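Side-chain contacts in hydrophilic protein, virA protein (Chromobacterium violaceum, PDB 3BO6), which probably acts as a phosphothreonine lyase effector of the SpvC type, removing phosphate from phosphothreonine by beta-elimination: residues L35-Y40 against L103-D108; P94-A99 against A132-Y137; E120-D123 against V128-G131. One frame throughout, in Å; residues are numbered along the deposited sequence. Where two conformers were deposited one is given.

Contact 1. Residues L35-Y40 against L103-D108; sequences LDAPDY and LLFSVD
Ser106 OG, one residue beyond the Phe105 ring that packs on Ala37 and Pro38, is gripped by two backbone groups and closes an ST turn at the end of helix 93-104. It accepts from Asp108 N at 3.0 Å with an N-H...O angle of 153°, and it also bonds to the carbonyl of Arg32. Because a carbonyl can only accept, the hydroxyl proton must go to Arg32. A salt bridge from Asp108 OD2 to Arg32 NE ties the same two loops a second time.

The contact itself contains no hydrogen bond between 35-40 and 103-108. Phe105 is the first residue to leave helical geometry, and its CG stands anti to the carbonyl carbon (chi1 -70°), which sends the ring toward the loop that leads to helix 40-44. Pro38 CD sits over one ring face, 4.0 Å from the centroid of Phe105 and 22° off the ring normal. This is a CH-pi contact displaced toward the rim, consistent with the approach of Pro38 CD to 3.8 Å from Phe105 CZ. Ala37 CB reaches the ring further back, 3.7 Å from Phe105 CD1, at an oblique angle. The two neighbouring loop residues thus meet different portions of one ring: the methyl near the root, the pyrrolidine near the outer end.

Trp114, from strand 113-117, makes an edge-to-face pairing with Phe105, while its NE1 bonds to Leu104 O, so both ring and helix end are held against the sheet. Leu57, on strand 55-59, touches Pro38 as well as Phe105. At the far end of the loop Asp39, the N-cap residue of helix 40-44, turns its OD1 onto the backbone N of Gly42.

Contact 2. Residues P94-A99 against A132-Y137; sequences PQAFQA and AQFTLY
Phe134 points its ring from strand 134-137 toward helix 93-104 and ends against Ala96 and Phe97, a helix-on-sheet packing contact in the interior of the alpha/beta fold. With CG anti to the carbonyl carbon (chi1 -60°), the ring extends from the strand with its outer rim foremost. That rim meets the helix backbone: Phe134 CZ lies 3.7 Å from Phe97 N and 3.8 Å from Phe97 CA, both of them at the ring edge, with CA in the ring plane.

The two sides of the rim have different partners. Ala96 CB comes obliquely to within 4.0 Å of Phe134 CE2. On the other side Phe97 CD1 is 4.0 Å from Phe134 CE1. Phe97 holds CG anti to its own backbone N (chi1 -173°). Although its side chain runs at about a right angle to that of Phe134, the ring planes are tilted only about 22° to each other; the rings lie beside one another and meet at this pair of carbons, without stacking.

Gln133 and Phe134 together face Ile86, forming a classic beta bulge where the strand begins. Val116 and Ile86, on the two flanking strands, both touch Phe134, as does Leu104 further along the helix.

All three touching residues are buried, so the contact rests on van der Waals packing and the burial of apolar surface, with no hydrogen bond between the two segments to fix the geometry.

Contact 3. Residues E120-D123 against V128-G131; sequences ERVD and VAVG
No aromatic ring enters the meeting of Val122 and Asp123 with Val128 and Ala129; the flat group that touches is the carbonyl of Asp123. Its O comes to 3.3 Å from Ala129 CB, with a C-O...CB angle of about 142°, so the methyl lies beyond the oxygen but well off the line of the C-O bond; this is a packing contact, not a hydrogen bond. The Asp123 carboxylate is engaged within its own loop: OD1 accepts from Gln125 N, two residues on, as in an Asx turn.

The apolar part of the contact is made by three methyl-bearing residues. Ala129 CB faces both branches of Val122, with CG1 at 3.8 Å and CG2 at 4.0 Å, and so rests against the fork of the valine. Val122 CG2 also meets Val128 CG2 at 4.0 Å. The torsions account for this: Val122 carries CG2 anti to its backbone N and CG1 between N and the carbonyl carbon (chi1 73°), presenting both methyls to the opposite segment, while Val128 places CG2 in that same crowded position and reaches Val122 with it alone.

No hydrogen bond crosses between the two segments, but bonds beyond them fix the backbone of 128-131. Val128 O accepts from Thr117 OG1, and Ala129 O accepts from Gln133 NE2. A sulfate, probably from the crystallisation liquor, lies about 5 Å from the Val128 side chain.

Both segments belong to the long connection between antiparallel neighbours 113-117 and 134-137, with Glu120 and Arg121 touching Arg44 of helix 40-44 on one flank and Val130 bonded through its backbone to Gln175 on another.

In the fold
Contacts 1 and 2 share helix 93-104: its last turn and exit serve contact 1, and an earlier part packs on strand 134-137 in contact 2. Their centres lie 12 Å apart and they touch, with Pro38 O 3.3 Å from Phe97 CE2, so the packing continues from the partly buried 35-40 loop, past the helix, to the antiparallel sheet. Along the chain their segments alternate. Contact 3 falls wholly between the two segments of contact 2, its centre 12 Å from that of contact 2 and 22 Å from that of contact 1. Contacts 1 and 2 thus tie a loop and the sheet to one helix, while contact 3 folds the connection between strands 113-117 and 134-137 on itself.

Contact 1. Residues L35-Y40 against L103-D108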
# COMPACT_ATOMS: atom_id res chain seq x y z
N LEU A 35 14.60 -6.65 -11.27
CA LEU A 35 14.76 -7.99 -11.83
C LEU A 35 15.29 -8.93 -10.74
O LEU A 35 15.97 -8.49 -9.81
CB LEU A 35 15.76 -7.93 -12.99
CG LEU A 35 17.20 -7.46 -12.69
CD1 LEU A 35 17.25 -6.16 -11.87
CD2 LEU A 35 18.04 -8.55 -12.02
N ASP A 36 14.98 -10.22 -10.83
CA ASP A 36 15.55 -11.20 -9.90
C ASP A 36 14.86 -11.22 -8.53
O ASP A 36 15.43 -11.69 -7.54
CB ASP A 36 17.05 -10.97 -9.71
CG ASP A 36 17.69 -11.99 -8.79
OD1 ASP A 36 17.39 -13.19 -8.95
OD2 ASP A 36 18.48 -11.59 -7.91
N ALA A 37 13.63 -10.73 -8.48
CA ALA A 37 12.86 -10.74 -7.25
C ALA A 37 12.36 -12.16 -7.00
O ALA A 37 12.36 -12.98 -7.92
CB ALA A 37 11.68 -9.77 -7.37
N PRO A 38 11.95 -12.47 -5.76
CA PRO A 38 11.37 -13.79 -5.50
C PRO A 38 10.07 -13.95 -6.29
O PRO A 38 9.46 -12.94 -6.68
CB PRO A 38 11.04 -13.75 -3.99
CG PRO A 38 11.84 -12.64 -3.45
CD PRO A 38 11.99 -11.64 -4.54
N ASP A 39 9.65 -15.19 -6.54
CA ASP A 39 8.27 -15.37 -6.97
C ASP A 39 7.39 -15.64 -5.74
O ASP A 39 7.88 -15.67 -4.61
CB ASP A 39 8.11 -16.42 -8.09
CG ASP A 39 8.43 -17.83 -7.64
OD1 ASP A 39 8.69 -18.06 -6.44
OD2 ASP A 39 8.43 -18.72 -8.52
N TYR A 40 6.09 -15.82 -5.97
CA TYR A 40 5.16 -15.91 -4.86
C TYR A 40 5.48 -17.12 -3.97
O TYR A 40 5.59 -17.00 -2.74
CB TYR A 40 3.73 -16.01 -5.38
CG TYR A 40 2.70 -16.11 -4.27
CD1 TYR A 40 2.36 -15.01 -3.51
CD2 TYR A 40 2.07 -17.31 -4.00
CE1 TYR A 40 1.41 -15.10 -2.51
CE2 TYR A 40 1.12 -17.42 -3.00
CZ TYR A 40 0.80 -16.31 -2.26
OH TYR A 40 -0.14 -16.42 -1.25
N LEU A 103 7.81 -3.68 -9.14
CA LEU A 103 7.52 -2.44 -8.43
C LEU A 103 7.71 -2.58 -6.91
O LEU A 103 8.29 -1.71 -6.27
CB LEU A 103 6.09 -1.97 -8.73
CG LEU A 103 5.92 -1.24 -10.08
CD1 LEU A 103 4.46 -1.22 -10.53
CD2 LEU A 103 6.51 0.15 -10.00
N LEU A 104 7.23 -3.67 -6.34
CA LEU A 104 7.26 -3.79 -4.88
C LEU A 104 8.67 -3.95 -4.32
O LEU A 104 8.92 -3.63 -3.15
CB LEU A 104 6.37 -4.95 -4.42
CG LEU A 104 4.87 -4.75 -4.60
CD1 LEU A 104 4.10 -6.04 -4.31
CD2 LEU A 104 4.38 -3.63 -3.68
N PHE A 105 9.59 -4.47 -5.14
CA PHE A 105 10.99 -4.59 -4.75
C PHE A 105 11.87 -3.51 -5.37
O PHE A 105 13.09 -3.57 -5.28
CB PHE A 105 11.54 -5.99 -5.09
CG PHE A 105 10.98 -7.09 -4.23
CD1 PHE A 105 9.93 -7.86 -4.69
CD2 PHE A 105 11.53 -7.35 -2.98
CE1 PHE A 105 9.39 -8.88 -3.90
CE2 PHE A 105 10.99 -8.37 -2.18
CZ PHE A 105 9.94 -9.14 -2.64
N SER A 106 11.26 -2.53 -6.02
CA SER A 106 12.04 -1.51 -6.72
C SER A 106 12.87 -0.64 -5.79
O SER A 106 12.39 -0.21 -4.73
CB SER A 106 11.10 -0.61 -7.53
OG SER A 106 11.79 0.50 -8.11
N VAL A 107 14.10 -0.32 -6.21
CA VAL A 107 14.94 0.64 -5.49
C VAL A 107 14.26 2.01 -5.39
O VAL A 107 14.57 2.84 -4.52
CB VAL A 107 16.31 0.80 -6.19
CG1 VAL A 107 16.13 1.30 -7.62
CG2 VAL A 107 17.21 1.73 -5.40
N ASP A 108 13.32 2.26 -6.30
CA ASP A 108 12.62 3.53 -6.38
C ASP A 108 11.25 3.53 -5.70
O ASP A 108 10.57 4.55 -5.69
CB ASP A 108 12.47 3.97 -7.85
CG ASP A 108 13.80 4.16 -8.55
OD1 ASP A 108 14.74 4.73 -7.95
OD2 ASP A 108 13.91 3.72 -9.71

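Contact 2. Residues P94-A99 against A132-Y137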
# COMPACT_ATOMS: atom_id res chain seq x y z
N PRO A 94 -0.86 -15.47 -7.02
CA PRO A 94 0.52 -15.67 -7.47
C PRO A 94 0.84 -14.89 -8.75
O PRO A 94 1.94 -14.35 -8.86
CB PRO A 94 0.60 -17.19 -7.70
CG PRO A 94 -0.41 -17.74 -6.79
CD PRO A 94 -1.55 -16.75 -6.80
N GLN A 95 -0.09 -14.84 -9.70
CA GLN A 95 0.10 -14.06 -10.92
C GLN A 95 0.19 -12.56 -10.64
O GLN A 95 0.97 -11.85 -11.27
CB GLN A 95 -1.03 -14.32 -11.92
CG GLN A 95 -1.14 -15.74 -12.42
CD GLN A 95 -2.17 -16.53 -11.65
OE1 GLN A 95 -2.10 -16.67 -10.43
NE2 GLN A 95 -3.15 -17.08 -12.37
N ALA A 96 -0.62 -12.07 -9.70
CA ALA A 96 -0.55 -10.66 -9.31
C ALA A 96 0.79 -10.34 -8.67
O ALA A 96 1.40 -9.32 -8.96
CB ALA A 96 -1.69 -10.31 -8.37
N PHE A 97 1.25 -11.24 -7.81
CA PHE A 97 2.56 -11.07 -7.20
C PHE A 97 3.65 -10.96 -8.28
O PHE A 97 4.53 -10.09 -8.23
CB PHE A 97 2.86 -12.23 -6.23
CG PHE A 97 4.12 -12.04 -5.43
CD1 PHE A 97 4.06 -11.54 -4.14
CD2 PHE A 97 5.36 -12.37 -5.97
CE1 PHE A 97 5.22 -11.36 -3.40
CE2 PHE A 97 6.53 -12.20 -5.23
CZ PHE A 97 6.46 -11.70 -3.94
N GLN A 98 3.62 -11.84 -9.28
CA GLN A 98 4.60 -11.80 -10.37
C GLN A 98 4.51 -10.48 -11.13
O GLN A 98 5.53 -9.91 -11.55
CB GLN A 98 4.38 -12.96 -11.35
CG GLN A 98 5.34 -12.95 -12.53
CD GLN A 98 6.74 -13.41 -12.16
OE1 GLN A 98 6.99 -13.84 -11.03
NE2 GLN A 98 7.66 -13.31 -13.11
N ALA A 99 3.30 -9.98 -11.33
CA ALA A 99 3.11 -8.73 -12.07
C ALA A 99 3.62 -7.51 -11.29
O ALA A 99 4.05 -6.53 -11.88
CB ALA A 99 1.64 -8.53 -12.46
N ALA A 132 -7.98 -7.61 -1.03
CA ALA A 132 -7.01 -7.08 -0.09
C ALA A 132 -5.90 -8.07 0.24
O ALA A 132 -5.50 -8.22 1.40
CB ALA A 132 -7.70 -6.62 1.20
N GLN A 133 -5.40 -8.75 -0.79
CA GLN A 133 -4.35 -9.75 -0.60
C GLN A 133 -2.97 -9.11 -0.48
O GLN A 133 -2.00 -9.78 -0.10
CB GLN A 133 -4.37 -10.79 -1.71
CG GLN A 133 -5.72 -11.49 -1.84
CD GLN A 133 -6.58 -10.94 -2.95
OE1 GLN A 133 -6.36 -9.83 -3.44
NE2 GLN A 133 -7.58 -11.71 -3.36
N PHE A 134 -2.85 -7.84 -0.84
CA PHE A 134 -1.62 -7.09 -0.57
C PHE A 134 -1.95 -5.92 0.33
O PHE A 134 -2.97 -5.25 0.13
CB PHE A 134 -1.00 -6.52 -1.86
CG PHE A 134 -0.63 -7.56 -2.89
CD1 PHE A 134 0.70 -7.88 -3.12
CD2 PHE A 134 -1.61 -8.19 -3.64
CE1 PHE A 134 1.04 -8.85 -4.08
CE2 PHE A 134 -1.28 -9.15 -4.58
CZ PHE A 134 0.03 -9.47 -4.80
N THR A 135 -1.11 -5.67 1.32
CA THR A 135 -1.24 -4.50 2.19
C THR A 135 0.06 -3.70 2.11
O THR A 135 1.13 -4.25 2.30
CB THR A 135 -1.49 -4.95 3.63
OG1 THR A 135 -2.70 -5.72 3.69
CG2 THR A 135 -1.61 -3.73 4.55
N LEU A 136 -0.06 -2.41 1.78
CA LEU A 136 1.09 -1.52 1.65
C LEU A 136 1.03 -0.48 2.76
O LEU A 136 0.01 0.22 2.90
CB LEU A 136 1.04 -0.77 0.31
CG LEU A 136 0.74 -1.55 -0.97
CD1 LEU A 136 0.67 -0.61 -2.16
CD2 LEU A 136 1.82 -2.59 -1.20
N TYR A 137 2.10 -0.34 3.52
CA TYR A 137 2.17 0.62 4.62
C TYR A 137 2.89 1.88 4.19
O TYR A 137 4.06 1.83 3.81
CB TYR A 137 2.87 -0.01 5.83
CG TYR A 137 2.16 -1.25 6.33
CD1 TYR A 137 1.14 -1.17 7.25
CD2 TYR A 137 2.50 -2.49 5.84
CE1 TYR A 137 0.50 -2.33 7.71
CE2 TYR A 137 1.87 -3.63 6.27
CZ TYR A 137 0.87 -3.56 7.19
OH TYR A 137 0.29 -4.75 7.58

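Contact 3. Residues E120-D123 against V128-G131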
# COMPACT_ATOMS: atom_id res chain seq x y z
N GLU A 120 -2.31 -20.36 0.91
CA GLU A 120 -2.39 -21.73 1.40
C GLU A 120 -2.84 -21.83 2.85
O GLU A 120 -3.30 -22.88 3.30
CB GLU A 120 -1.04 -22.43 1.22
CG GLU A 120 -0.57 -22.48 -0.21
CD GLU A 120 -1.52 -23.24 -1.11
OE1 GLU A 120 -1.73 -22.79 -2.25
OE2 GLU A 120 -2.07 -24.27 -0.66
N ARG A 121 -2.73 -20.73 3.59
CA ARG A 121 -3.05 -20.75 5.02
C ARG A 121 -4.32 -19.96 5.35
O ARG A 121 -5.02 -20.26 6.31
CB ARG A 121 -1.89 -20.18 5.83
CG ARG A 121 -0.57 -20.93 5.69
CD ARG A 121 -0.63 -22.30 6.34
NE ARG A 121 -0.89 -23.37 5.38
CZ ARG A 121 0.04 -24.19 4.89
NH1 ARG A 121 -0.28 -25.13 4.02
NH2 ARG A 121 1.31 -24.06 5.28
N VAL A 122 -4.59 -18.91 4.58
CA VAL A 122 -5.71 -18.03 4.89
C VAL A 122 -7.07 -18.75 4.82
O VAL A 122 -7.27 -19.73 4.07
CB VAL A 122 -5.69 -16.81 3.93
CG1 VAL A 122 -6.14 -17.23 2.53
CG2 VAL A 122 -6.56 -15.67 4.48
N ASP A 123 -8.01 -18.27 5.64
CA ASP A 123 -9.42 -18.61 5.50
C ASP A 123 -9.85 -18.12 4.12
O ASP A 123 -9.73 -16.94 3.82
CB ASP A 123 -10.16 -17.89 6.63
CG ASP A 123 -11.67 -17.77 6.41
OD1 ASP A 123 -12.25 -18.39 5.49
OD2 ASP A 123 -12.29 -17.02 7.19
N VAL A 128 -9.21 -10.71 3.49
CA VAL A 128 -7.87 -10.61 2.90
C VAL A 128 -7.55 -11.81 1.99
O VAL A 128 -6.43 -11.96 1.53
CB VAL A 128 -6.74 -10.40 3.94
CG1 VAL A 128 -6.98 -9.14 4.79
CG2 VAL A 128 -6.55 -11.64 4.82
N ALA A 129 -8.58 -12.60 1.68
CA ALA A 129 -8.46 -13.68 0.72
C ALA A 129 -9.25 -13.40 -0.56
O ALA A 129 -8.76 -13.67 -1.66
CB ALA A 129 -8.94 -14.99 1.34
N VAL A 130 -10.47 -12.87 -0.43
CA VAL A 130 -11.29 -12.57 -1.61
C VAL A 130 -10.90 -11.23 -2.24
O VAL A 130 -11.30 -10.92 -3.37
CB VAL A 130 -12.79 -12.60 -1.28
CG1 VAL A 130 -13.19 -14.00 -0.81
CG2 VAL A 130 -13.16 -11.53 -0.23
N GLY A 131 -10.13 -10.46 -1.49
CA GLY A 131 -9.52 -9.22 -1.97
C GLY A 131 -8.47 -8.85 -0.95
O GLY A 131 -8.10 -9.66 -0.10